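PDB 5CE6: FACT-Spt16 from Cicer arietinum, which probably serves as the histone chaperone subunit SPT16 of the FACT complex in transcription, with an N-terminal domain linked to binding of histones H3-H4. Local coordinates for residues A[53-59]-A[84-90]; A[33-37]-A[89-94]; A[212-217]-A[300-304]. Numbering follows the deposited sequence.

Interaction 1 of 3, residues A[53-59]-A[84-90]; sequences AIAVACP and ETIMVFT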
loop_
_atom_site.group_PDB
_atom_site.type_symbol
_atom_site.label_atom_id
_atom_site.label_comp_id
_atom_site.label_asym_id
_atom_site.label_seq_id
_atom_site.Cartn_x
_atom_site.Cartn_y
_atom_site.Cartn_z
ATOM N N ALA A 53 -2.276 -12.064 -24.028
ATOM C CA ALA A 53 -2.118 -10.616 -24.002
ATOM C C ALA A 53 -2.619 -10.075 -22.666
ATOM O O ALA A 53 -3.460 -10.705 -22.025
ATOM C CB ALA A 53 -2.874 -9.980 -25.164
ATOM N N ILE A 54 -2.102 -8.923 -22.235
ATOM C CA ILE A 54 -2.518 -8.327 -20.965
ATOM C C ILE A 54 -2.876 -6.860 -21.161
ATOM O O ILE A 54 -2.093 -6.100 -21.737
ATOM C CB ILE A 54 -1.399 -8.431 -19.901
ATOM C CG1 ILE A 54 -1.109 -9.903 -19.588
ATOM C CG2 ILE A 54 -1.775 -7.664 -18.627
ATOM C CD1 ILE A 54 0.173 -10.121 -18.825
ATOM N N ALA A 55 -4.062 -6.474 -20.696
ATOM C CA ALA A 55 -4.549 -5.107 -20.860
ATOM C C ALA A 55 -4.606 -4.413 -19.516
ATOM O O ALA A 55 -5.191 -4.943 -18.562
ATOM C CB ALA A 55 -5.938 -5.105 -21.505
ATOM N N VAL A 56 -3.997 -3.233 -19.429
ATOM C CA VAL A 56 -4.128 -2.416 -18.226
ATOM C C VAL A 56 -4.646 -1.048 -18.641
ATOM O O VAL A 56 -4.347 -0.572 -19.741
ATOM C CB VAL A 56 -2.803 -2.285 -17.422
ATOM C CG1 VAL A 56 -2.174 -3.654 -17.193
ATOM C CG2 VAL A 56 -1.821 -1.359 -18.123
ATOM N N ALA A 57 -5.436 -0.424 -17.775
ATOM C CA ALA A 57 -6.057 0.850 -18.124
ATOM C C ALA A 57 -6.243 1.725 -16.895
ATOM O O ALA A 57 -6.639 1.242 -15.832
ATOM C CB ALA A 57 -7.390 0.618 -18.825
ATOM N N CYS A 58 -5.934 3.009 -17.043
ATOM C CA CYS A 58 -6.024 3.966 -15.948
ATOM C C CYS A 58 -7.020 5.061 -16.289
ATOM O O CYS A 58 -7.062 5.530 -17.419
ATOM C CB CYS A 58 -4.659 4.583 -15.676
ATOM S SG CYS A 58 -3.494 3.365 -15.079
ATOM N N PRO A 59 -7.830 5.471 -15.300
ATOM C CA PRO A 59 -8.882 6.475 -15.468
ATOM C C PRO A 59 -8.322 7.894 -15.515
ATOM O O PRO A 59 -7.136 8.082 -15.271
ATOM C CB PRO A 59 -9.736 6.285 -14.202
ATOM C CG PRO A 59 -8.787 5.830 -13.192
ATOM C CD PRO A 59 -7.783 4.957 -13.920
ATOM N N GLU A 84 -6.081 8.245 -18.134
ATOM C CA GLU A 84 -6.856 8.027 -19.354
ATOM C C GLU A 84 -6.026 7.365 -20.464
ATOM O O GLU A 84 -6.002 7.820 -21.615
ATOM C CB GLU A 84 -7.513 9.325 -19.833
ATOM C CG GLU A 84 -8.750 9.098 -20.680
ATOM C CD GLU A 84 -9.445 10.385 -21.065
ATOM O OE1 GLU A 84 -8.764 11.323 -21.535
ATOM O OE2 GLU A 84 -10.680 10.452 -20.894
ATOM N N THR A 85 -5.348 6.281 -20.095
ATOM C CA THR A 85 -4.483 5.560 -21.019
ATOM C C THR A 85 -4.768 4.067 -20.922
ATOM O O THR A 85 -4.953 3.535 -19.831
ATOM C CB THR A 85 -2.993 5.833 -20.713
ATOM O OG1 THR A 85 -2.703 7.218 -20.935
ATOM C CG2 THR A 85 -2.077 4.999 -21.598
ATOM N N ILE A 86 -4.817 3.400 -22.072
ATOM C CA ILE A 86 -4.917 1.944 -22.113
ATOM C C ILE A 86 -3.624 1.378 -22.701
ATOM O O ILE A 86 -3.145 1.859 -23.724
ATOM C CB ILE A 86 -6.083 1.516 -23.006
ATOM C CG1 ILE A 86 -7.417 2.012 -22.430
ATOM C CG2 ILE A 86 -6.094 0.010 -23.199
ATOM C CD1 ILE A 86 -8.536 2.073 -23.482
ATOM N N MET A 87 -3.061 0.359 -22.059
ATOM C CA MET A 87 -1.853 -0.275 -22.579
ATOM C C MET A 87 -2.068 -1.777 -22.670
ATOM O O MET A 87 -2.485 -2.407 -21.694
ATOM C CB MET A 87 -0.652 0.043 -21.682
ATOM C CG MET A 87 0.650 -0.567 -22.131
ATOM S SD MET A 87 2.035 0.250 -21.308
ATOM C CE MET A 87 1.642 -0.042 -19.591
ATOM N N VAL A 88 -1.786 -2.342 -23.840
ATOM C CA VAL A 88 -1.985 -3.772 -24.066
ATOM C C VAL A 88 -0.696 -4.460 -24.508
ATOM O O VAL A 88 -0.118 -4.127 -25.546
ATOM C CB VAL A 88 -3.084 -4.039 -25.111
ATOM C CG1 VAL A 88 -3.194 -5.530 -25.387
ATOM C CG2 VAL A 88 -4.423 -3.498 -24.624
ATOM N N PHE A 89 -0.263 -5.429 -23.712
ATOM C CA PHE A 89 0.948 -6.178 -24.008
ATOM C C PHE A 89 0.601 -7.431 -24.777
ATOM O O PHE A 89 -0.306 -8.153 -24.387
ATOM C CB PHE A 89 1.635 -6.582 -22.708
ATOM C CG PHE A 89 1.976 -5.426 -21.825
ATOM C CD1 PHE A 89 1.081 -4.987 -20.856
ATOM C CD2 PHE A 89 3.192 -4.778 -21.963
ATOM C CE1 PHE A 89 1.393 -3.915 -20.039
ATOM C CE2 PHE A 89 3.517 -3.709 -21.157
ATOM C CZ PHE A 89 2.620 -3.273 -20.189
ATOM N N THR A 90 1.307 -7.677 -25.879
ATOM C CA THR A 90 1.203 -8.948 -26.581
ATOM C C THR A 90 2.604 -9.544 -26.691
ATOM O O THR A 90 3.571 -8.934 -26.241
ATOM C CB THR A 90 0.571 -8.812 -27.995
ATOM O OG1 THR A 90 1.522 -8.268 -28.918
ATOM C CG2 THR A 90 -0.670 -7.936 -27.974
#
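Val56 lays its CG2 methyl against the terminal methyl of Met87, CG2 to CE 4.0 Å, on the face of the sheet that also carries Ile54, Cys58, Thr85 and Phe89. Ile54 meets the phenyl ring of Phe89 there, CB to CD1 4.4 Å. Helices 26-42 and 69-78 cover this face, where large apolar side chains suit a helix-sheet interface: Phe36 and Trp40 lie on Ile54, Leu73 on Val56 and Phe74 on Met87. The other face holds Ala55 and Ala57 beside Val88 and Ile86, with Ala55 CB 3.8 Å from Val88 CG2 and Ala57 CB 3.9 Å from Ile86 CG1. Small alanines on one strand leave room for helix 168-179, whose Trp173 rests on Ile86 and Val88. Strands 53-58 and 85-89 are antiparallel neighbours in the six-stranded mixed sheet of the N-terminal lobe, their axes approaching to 4.6 Å with directions at 167°. Ile54 with Phe89, Val56 with Met87 and Cys58 with Thr85 are hydrogen-bonded pairs; Val56 N to Met87 O and Met87 N to Val56 O both measure 2.8 Å and are almost straight. Near the end of the pairing, Glu84 and Thr85 both face Cys58 in a G1 beta bulge. Glu84 (45°/50°) takes the left-handed conformation of the first bulge position despite having a side chain, and its N hydrogen-bonds to Pro59 O at 3.1 Å.

Interaction 2 of 3, residues A[33-37]-A[89-94]; sequences LKAFY and FTKKQI
The apolar centre is the Phe89 ring, from strand 85-89 just ahead of a tight turn. Helix 26-42 packs here on the hairpin of strands 85-89 and 93-98 in the N-terminal lobe's mixed sheet. Its regular alpha-helical part 33-37 presents Leu33, Phe36 and Tyr37, spaced three and four residues apart on one side. Phe36 (chi1 t, chi2 32°) drives its edge into the face of Phe89 (chi1 m, chi2 91°) in a T-shaped stack: centroids 4.8 Å apart, planes at 86°, Phe36 CE2 3.6 Å from Phe89 CG. Leu33 (t, p) sends its CD1 methyl to Phe89 CE2 at 4.1 Å and to CD1 of Ile94 (m, t) at 3.8 Å, its branched chain filling the space between ring and next strand. The backbones stay apart, the nearest CA atoms being Tyr37 CA and Lys91 CA at 8.4 Å, a gap that long side chains must span. Tyr37 (chi1 -90°, chi2 67°) does so, its CE1 3.9 Å from Phe89 CD2. From Thr90 to Gln93 the chain makes a type I turn, Lys91 at -57°/-39° and Lys92 at -121°/-7°, closing the hairpin with Thr90 N to Gln93 O at 2.8 Å. Thr90 OG1 accepts from Gln93 N at 3.0 Å, an ST motif, and also bonds to Gln146. At the polar edge Tyr37 OH donates to Thr90 O at 2.7 Å. Tyrosine thus suits a boundary position: its ring stays with the apolar cluster, while its hydroxyl satisfies a carbonyl of the turn.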
loop_
_atom_site.group_PDB
_atom_site.type_symbol
_atom_site.label_atom_id
_atom_site.label_comp_id
_atom_site.label_asym_id
_atom_site.label_seq_id
_atom_site.Cartn_x
_atom_site.Cartn_y
_atom_site.Cartn_z
ATOM N N LEU A 33 10.631 -4.212 -18.038
ATOM C CA LEU A 33 9.853 -4.819 -19.117
ATOM C C LEU A 33 10.300 -6.268 -19.321
ATOM O O LEU A 33 9.480 -7.170 -19.532
ATOM C CB LEU A 33 9.979 -4.014 -20.422
ATOM C CG LEU A 33 9.053 -4.385 -21.586
ATOM C CD1 LEU A 33 7.607 -4.213 -21.170
ATOM C CD2 LEU A 33 9.355 -3.534 -22.814
ATOM N N LYS A 34 11.608 -6.490 -19.239
ATOM C CA LYS A 34 12.163 -7.833 -19.344
ATOM C C LYS A 34 11.673 -8.708 -18.195
ATOM O O LYS A 34 11.240 -9.843 -18.405
ATOM C CB LYS A 34 13.691 -7.766 -19.338
ATOM C CG LYS A 34 14.384 -9.009 -19.870
ATOM C CD LYS A 34 15.502 -8.620 -20.831
ATOM C CE LYS A 34 16.261 -7.397 -20.325
ATOM N NZ LYS A 34 17.151 -6.810 -21.366
ATOM N N ALA A 35 11.736 -8.162 -16.984
ATOM C CA ALA A 35 11.276 -8.873 -15.794
ATOM C C ALA A 35 9.815 -9.279 -15.939
ATOM O O ALA A 35 9.449 -10.417 -15.647
ATOM C CB ALA A 35 11.470 -8.018 -14.552
ATOM N N PHE A 36 8.995 -8.339 -16.406
ATOM C CA PHE A 36 7.577 -8.582 -16.667
ATOM C C PHE A 36 7.376 -9.701 -17.709
ATOM O O PHE A 36 6.690 -10.686 -17.434
ATOM C CB PHE A 36 6.918 -7.263 -17.124
ATOM C CG PHE A 36 5.470 -7.391 -17.527
ATOM C CD1 PHE A 36 4.631 -8.323 -16.932
ATOM C CD2 PHE A 36 4.952 -6.568 -18.517
ATOM C CE1 PHE A 36 3.301 -8.428 -17.311
ATOM C CE2 PHE A 36 3.621 -6.663 -18.899
ATOM C CZ PHE A 36 2.796 -7.593 -18.298
ATOM N N TYR A 37 7.955 -9.553 -18.900
ATOM C CA TYR A 37 7.773 -10.570 -19.939
ATOM C C TYR A 37 8.295 -11.952 -19.526
ATOM O O TYR A 37 7.695 -12.976 -19.866
ATOM C CB TYR A 37 8.389 -10.129 -21.273
ATOM C CG TYR A 37 7.417 -9.367 -22.137
ATOM C CD1 TYR A 37 6.959 -8.114 -21.757
ATOM C CD2 TYR A 37 6.943 -9.912 -23.316
ATOM C CE1 TYR A 37 6.054 -7.412 -22.539
ATOM C CE2 TYR A 37 6.039 -9.216 -24.116
ATOM C CZ TYR A 37 5.600 -7.971 -23.712
ATOM O OH TYR A 37 4.704 -7.272 -24.490
ATOM N N PHE A 89 -0.263 -5.429 -23.712
ATOM C CA PHE A 89 0.948 -6.178 -24.008
ATOM C C PHE A 89 0.601 -7.431 -24.777
ATOM O O PHE A 89 -0.306 -8.153 -24.387
ATOM C CB PHE A 89 1.635 -6.582 -22.708
ATOM C CG PHE A 89 1.976 -5.426 -21.825
ATOM C CD1 PHE A 89 1.081 -4.987 -20.856
ATOM C CD2 PHE A 89 3.192 -4.778 -21.963
ATOM C CE1 PHE A 89 1.393 -3.915 -20.039
ATOM C CE2 PHE A 89 3.517 -3.709 -21.157
ATOM C CZ PHE A 89 2.620 -3.273 -20.189
ATOM N N THR A 90 1.307 -7.677 -25.879
ATOM C CA THR A 90 1.203 -8.948 -26.581
ATOM C C THR A 90 2.604 -9.544 -26.691
ATOM O O THR A 90 3.571 -8.934 -26.241
ATOM C CB THR A 90 0.571 -8.812 -27.995
ATOM O OG1 THR A 90 1.522 -8.268 -28.918
ATOM C CG2 THR A 90 -0.670 -7.936 -27.974
ATOM N N LYS A 91 2.715 -10.722 -27.291
ATOM C CA LYS A 91 4.016 -11.369 -27.427
ATOM C C LYS A 91 5.040 -10.490 -28.157
ATOM O O LYS A 91 6.212 -10.440 -27.775
ATOM C CB LYS A 91 3.875 -12.718 -28.141
ATOM C CG LYS A 91 5.131 -13.585 -28.079
ATOM C CD LYS A 91 4.788 -15.061 -28.216
ATOM C CE LYS A 91 5.574 -15.907 -27.217
ATOM N NZ LYS A 91 4.720 -16.941 -26.558
ATOM N N LYS A 92 4.591 -9.777 -29.185
ATOM C CA LYS A 92 5.510 -9.056 -30.062
ATOM C C LYS A 92 5.266 -7.553 -30.126
ATOM O O LYS A 92 6.044 -6.825 -30.739
ATOM C CB LYS A 92 5.453 -9.641 -31.474
ATOM C CG LYS A 92 5.755 -11.126 -31.525
ATOM C CD LYS A 92 7.131 -11.413 -30.948
ATOM C CE LYS A 92 8.225 -10.766 -31.784
ATOM N NZ LYS A 92 9.548 -10.800 -31.092
ATOM N N GLN A 93 4.184 -7.091 -29.506
ATOM C CA GLN A 93 3.831 -5.674 -29.552
ATOM C C GLN A 93 3.324 -5.158 -28.211
ATOM O O GLN A 93 2.855 -5.930 -27.373
ATOM C CB GLN A 93 2.749 -5.421 -30.607
ATOM C CG GLN A 93 3.095 -5.887 -32.013
ATOM C CD GLN A 93 2.000 -5.571 -33.010
ATOM O OE1 GLN A 93 0.853 -5.984 -32.842
ATOM N NE2 GLN A 93 2.348 -4.826 -34.053
ATOM N N ILE A 94 3.421 -3.846 -28.014
ATOM C CA ILE A 94 2.725 -3.183 -26.912
ATOM C C ILE A 94 1.908 -2.059 -27.527
ATOM O O ILE A 94 2.467 -1.169 -28.152
ATOM C CB ILE A 94 3.699 -2.583 -25.893
ATOM C CG1 ILE A 94 4.608 -3.678 -25.323
ATOM C CG2 ILE A 94 2.934 -1.905 -24.748
ATOM C CD1 ILE A 94 5.584 -3.192 -24.270
#

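Interaction 3 of 3, residues A[212-217]-A[300-304]; sequences LTGSVM and CAVGA
Helix 200-230 packs on a curved sheet of the metallopeptidase-like domain, consistent with the pita-bread fold of family M24, and this contact joins its 212-217 part to residues 300-304 of strand 296-306. Helix 212-217 and strand 300-302 run roughly antiparallel, at 148°, with axes 9.4 Å apart at closest approach; the approach tightens further along, where Thr213 CA lies 5.2 Å from Ala304 CA. The helix has regular alpha geometry and the strand is extended, so Cys300, Val302 and Ala304 point their CA-to-CB bonds at the helix while Ala301 points away.

Apolar packing runs along the whole contact. Leu212 (t, p) sets CD2 3.7 Å from Ala304 CB, the small alanine permitting the close approach. Val216 (t) places CG1 4.4 Å from Val302 CG2, and Val302 (p) is also covered by Thr244 and Ile248 of helix 237-249. Met217, in t, p, p, curls its flexible chain so that Met217 CE lies 4.0 Å from Val302 CG1 and 3.7 Å from Cys300 SG (chi1 t).

Two methyls also meet backbone carbonyls: Met217 CE is 3.6 Å from Cys300 O, and Thr213 CG2 (chi1 m) is 3.4 Å from Val302 O.

The polar part centres on the hydroxyl of that same threonine, a branched residue able to offer a methyl and a polar group together. It is hydrogen-bonded to Ala209 O in its own helix and to the Ser311 hydroxyl of the adjoining strand, and Ala304 N donates to Thr213 OG1 at 2.8 Å, with an angle of 157° at the hydrogen.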
loop_
_atom_site.group_PDB
_atom_site.type_symbol
_atom_site.label_atom_id
_atom_site.label_comp_id
_atom_site.label_asym_id
_atom_site.label_seq_id
_atom_site.Cartn_x
_atom_site.Cartn_y
_atom_site.Cartn_z
ATOM N N LEU A 212 10.933 9.456 6.926
ATOM C CA LEU A 212 10.071 10.627 7.067
ATOM C C LEU A 212 8.848 10.295 7.914
ATOM O O LEU A 212 8.488 11.047 8.825
ATOM C CB LEU A 212 9.634 11.136 5.694
ATOM C CG LEU A 212 8.582 12.246 5.689
ATOM C CD1 LEU A 212 9.085 13.440 6.472
ATOM C CD2 LEU A 212 8.268 12.648 4.262
ATOM N N THR A 213 8.215 9.167 7.607
ATOM C CA THR A 213 7.052 8.700 8.367
ATOM C C THR A 213 7.357 8.627 9.861
ATOM O O THR A 213 6.600 9.142 10.703
ATOM C CB THR A 213 6.609 7.322 7.859
ATOM O OG1 THR A 213 6.106 7.458 6.521
ATOM C CG2 THR A 213 5.519 6.720 8.741
ATOM N N GLY A 214 8.474 7.993 10.193
ATOM C CA GLY A 214 8.878 7.868 11.579
ATOM C C GLY A 214 9.231 9.204 12.202
ATOM O O GLY A 214 8.906 9.460 13.372
ATOM N N SER A 215 9.894 10.058 11.424
ATOM C CA SER A 215 10.297 11.374 11.906
ATOM C C SER A 215 9.077 12.229 12.230
ATOM O O SER A 215 9.071 12.977 13.214
ATOM C CB SER A 215 11.160 12.097 10.872
ATOM O OG SER A 215 12.285 11.325 10.520
ATOM N N VAL A 216 8.060 12.129 11.384
ATOM C CA VAL A 216 6.810 12.836 11.606
ATOM C C VAL A 216 6.125 12.358 12.893
ATOM O O VAL A 216 5.669 13.170 13.698
ATOM C CB VAL A 216 5.872 12.702 10.388
ATOM C CG1 VAL A 216 4.465 13.170 10.720
ATOM C CG2 VAL A 216 6.440 13.480 9.212
ATOM N N MET A 217 6.076 11.046 13.103
ATOM C CA MET A 217 5.466 10.517 14.326
ATOM C C MET A 217 6.239 10.971 15.556
ATOM O O MET A 217 5.659 11.456 16.531
ATOM C CB MET A 217 5.402 8.985 14.297
ATOM C CG MET A 217 4.838 8.377 15.581
ATOM S SD MET A 217 3.084 8.727 15.796
ATOM C CE MET A 217 2.372 7.556 14.663
ATOM N N CYS A 300 -2.884 6.830 16.457
ATOM C CA CYS A 300 -2.415 7.621 15.320
ATOM C C CYS A 300 -1.739 6.735 14.292
ATOM O O CYS A 300 -0.817 5.986 14.609
ATOM C CB CYS A 300 -1.431 8.721 15.736
ATOM S SG CYS A 300 -0.707 9.599 14.295
ATOM N N ALA A 301 -2.195 6.836 13.050
ATOM C CA ALA A 301 -1.548 6.134 11.941
ATOM C C ALA A 301 -1.184 7.157 10.877
ATOM O O ALA A 301 -2.015 7.964 10.476
ATOM C CB ALA A 301 -2.465 5.064 11.357
ATOM N N VAL A 302 0.069 7.134 10.436
ATOM C CA VAL A 302 0.502 8.074 9.407
ATOM C C VAL A 302 1.409 7.373 8.409
ATOM O O VAL A 302 2.168 6.476 8.767
ATOM C CB VAL A 302 1.199 9.308 10.046
ATOM C CG1 VAL A 302 2.351 8.884 10.907
ATOM C CG2 VAL A 302 1.674 10.268 8.996
ATOM N N GLY A 303 1.326 7.763 7.145
ATOM C CA GLY A 303 2.245 7.195 6.177
ATOM C C GLY A 303 2.647 8.210 5.134
ATOM O O GLY A 303 1.790 8.892 4.560
ATOM N N ALA A 304 3.953 8.311 4.900
ATOM C CA ALA A 304 4.500 9.166 3.852
ATOM C C ALA A 304 4.895 8.319 2.653
ATOM O O ALA A 304 5.211 7.129 2.783
ATOM C CB ALA A 304 5.700 9.950 4.351
#

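From the N terminus, helix 26-42 comes first, and its partner lies about 50 residues on: interaction 2 spans from residues 33-37 to the hairpin at 89-94. Within that span strand 53-58 pairs with strand 85-89, so interaction 1 nests in interaction 2, and the two share Phe89 and Thr90. They also touch, Ile54 CD1 lying 3.7 Å from Phe36 CZ. One pairs two neighbouring strands of the N-terminal lobe's sheet; the other fixes a helix over it. Interaction 3 follows in series, closing a separate loop of 82 residues between helix 200-230 and strand 296-306 in the metallopeptidase-like domain. Its centre is about 34 Å from that of interaction 1 and 37 Å from that of interaction 2.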